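Local coordinates for malonyl-CoA-[acyl-carrier-protein] transacylase (Coxiella burnetii, PDB 3TQE) that probably transfers the malonyl group from malonyl-CoA to the holo acyl carrier protein, supplying malonyl-ACP for fatty acid synthesis, at residues S201-S204 and L208-P211. Residues are numbered along the deposited sequence; the frame is centred on the assembly and turned at random.
Sequences SVPS and LMQP. With GLY (glycine), chain B.
Two successive bends in the side chain of Met-209, chi2 -60° and chi3 99°, bring its selenium and terminal methyl against Pro-203 and Val-202, an example of a loop, here the one after strand 194-197, packing against the 3-10 turn that leads into helix 210-220. The residue is selenomethionine, and its CE sits 3.7 Å from CD of the Pro-203 ring and 3.8 Å from CG1 of Val-202. That valine branch lies anti to the backbone N (chi1 176°), and its side chain meets Met-209 at about a right angle. The neighbouring ring atom CG of Pro-203 also meets CD1 of Leu-208 at 3.8 Å. Pro-203 is the centre of an inverse gamma turn, closed by a weak bond from Ser-204 N to Val-202 O, and its own carbonyl O lies 3.4 Å from Met-209 CE. The CG of Met-209 passes beside Ser-204 CA, whereas the CB of that serine points away from Met-209. Its OG, in the conformer described, accepts a 3.2 Å hydrogen bond from the amino N of a bound glycine, which is also hydrogen-bonded to Arg-121 NH1. Ser-204 neighbours His-205, a predicted active-site residue, and its carbonyl O is bonded to Ser-174 OG. Helix 111-128 supplies Met-125 and Ala-128 against Met-209. No hydrogen bond joins the two segments: the contact is mainly apolar, while the serine hydroxyl faces the ligand.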
ATOM      1  N   SER A 201      -7.385  12.638   6.734  1.00 35.12           N
ATOM      2  CA  SER A 201      -7.258  14.082   6.571  1.00 33.60           C
ATOM      3  C   SER A 201      -6.352  14.349   5.370  1.00 30.18           C
ATOM      4  O   SER A 201      -6.484  15.364   4.693  1.00 30.74           O
ATOM      5  CB  SER A 201      -6.687  14.729   7.848  1.00 34.25           C
ATOM      6  OG  SER A 201      -5.377  14.240   8.166  1.00 37.18           O
ATOM      7  N   VAL A 202      -5.438  13.425   5.097  1.00 24.94           N
ATOM      8  CA  VAL A 202      -4.316  13.716   4.220  1.00 22.09           C
ATOM      9  C   VAL A 202      -4.669  13.395   2.791  1.00 20.23           C
ATOM     10  O   VAL A 202      -5.008  12.257   2.499  1.00 20.69           O
ATOM     11  CB  VAL A 202      -3.108  12.859   4.631  1.00 21.17           C
ATOM     12  CG1 VAL A 202      -1.946  13.065   3.660  1.00 21.74           C
ATOM     13  CG2 VAL A 202      -2.711  13.208   6.062  1.00 22.28           C
ATOM     14  N   PRO A 203      -4.616  14.384   1.893  1.00 17.56           N
ATOM     15  CA  PRO A 203      -4.986  14.124   0.510  1.00 17.95           C
ATOM     16  C   PRO A 203      -3.802  13.593  -0.289  1.00 17.90           C
ATOM     17  O   PRO A 203      -3.099  14.311  -0.975  1.00 18.82           O
ATOM     18  CB  PRO A 203      -5.412  15.497   0.014  1.00 18.32           C
ATOM     19  CG  PRO A 203      -4.514  16.434   0.761  1.00 17.94           C
ATOM     20  CD  PRO A 203      -4.377  15.821   2.139  1.00 17.72           C
ATOM     21  N   SER A 204      -3.611  12.300  -0.184  1.00 17.12           N
ATOM     22  CA  SER A 204      -2.452  11.683  -0.802  0.50 16.92           C
ATOM     23  C   SER A 204      -2.638  11.508  -2.302  1.00 16.31           C
ATOM     24  O   SER A 204      -3.754  11.583  -2.816  1.00 16.26           O
ATOM     25  CB  SER A 204      -2.151  10.348  -0.118  0.50 17.20           C
ATOM     26  OG  SER A 204      -3.265   9.489  -0.137  0.50 19.38           O
ATOM     27  N   LEU A 208      -1.221  18.241  -3.981  1.00 16.85           N
ATOM     28  CA  LEU A 208      -1.093  18.809  -2.647  1.00 16.96           C
ATOM     29  C   LEU A 208       0.001  18.171  -1.816  1.00 16.25           C
ATOM     30  O   LEU A 208       0.427  18.737  -0.824  1.00 16.29           O
ATOM     31  CB  LEU A 208      -2.401  18.725  -1.884  1.00 17.23           C
ATOM     32  CG  LEU A 208      -3.537  19.498  -2.533  1.00 17.27           C
ATOM     33  CD1 LEU A 208      -4.750  19.345  -1.661  1.00 19.06           C
ATOM     34  CD2 LEU A 208      -3.154  20.969  -2.722  1.00 19.33           C
HETATM   35  N   MSE A 209       0.463  16.994  -2.229  1.00 14.05           N
HETATM   36  CA  MSE A 209       1.555  16.351  -1.546  1.00 14.25           C
HETATM   37  C   MSE A 209       2.913  16.853  -2.000  1.00 13.86           C
HETATM   38  O   MSE A 209       3.926  16.406  -1.480  1.00 14.27           O
HETATM   39  CB  MSE A 209       1.479  14.851  -1.756  1.00 14.12           C
HETATM   40  CG  MSE A 209       0.403  14.152  -1.022  1.00 16.89           C
HETATM   41 SE   MSE A 209       0.471  14.310   0.924  1.00 18.12          SE
HETATM   42  CE  MSE A 209      -0.845  15.707   1.110  1.00 19.18           C
ATOM     43  N   GLN A 210       2.968  17.790  -2.950  1.00 14.29           N
ATOM     44  CA  GLN A 210       4.262  18.194  -3.438  1.00 15.78           C
ATOM     45  C   GLN A 210       5.223  18.671  -2.325  1.00 15.81           C
ATOM     46  O   GLN A 210       6.395  18.350  -2.363  1.00 16.18           O
ATOM     47  CB  GLN A 210       4.138  19.243  -4.528  1.00 17.18           C
ATOM     48  CG  GLN A 210       5.455  19.531  -5.220  1.00 19.92           C
ATOM     49  CD  GLN A 210       6.023  18.341  -5.984  1.00 22.80           C
ATOM     50  OE1 GLN A 210       5.323  17.689  -6.753  1.00 26.64           O
ATOM     51  NE2 GLN A 210       7.309  18.055  -5.764  1.00 28.13           N
ATOM     52  N   PRO A 211       4.738  19.400  -1.319  1.00 16.45           N
ATOM     53  CA  PRO A 211       5.688  19.809  -0.281  1.00 17.63           C
ATOM     54  C   PRO A 211       6.295  18.621   0.443  1.00 16.78           C
ATOM     55  O   PRO A 211       7.458  18.646   0.825  1.00 18.10           O
ATOM     56  CB  PRO A 211       4.821  20.618   0.676  1.00 18.76           C
ATOM     57  CG  PRO A 211       3.703  21.103  -0.165  1.00 19.58           C
ATOM     58  CD  PRO A 211       3.425  20.047  -1.156  1.00 17.63           C
TER
HETATM   59  N   GLY B 314      -3.011   6.375   0.413  1.00 46.42           N
HETATM   60  CA  GLY B 314      -2.159   5.962   1.575  1.00 45.67           C
HETATM   61  C   GLY B 314      -0.732   6.472   1.472  1.00 45.14           C
HETATM   62  O   GLY B 314       0.227   5.950   2.076  1.00 43.80           O
HETATM   63  OXT GLY B 314      -0.499   7.428   0.752  1.00 44.96           O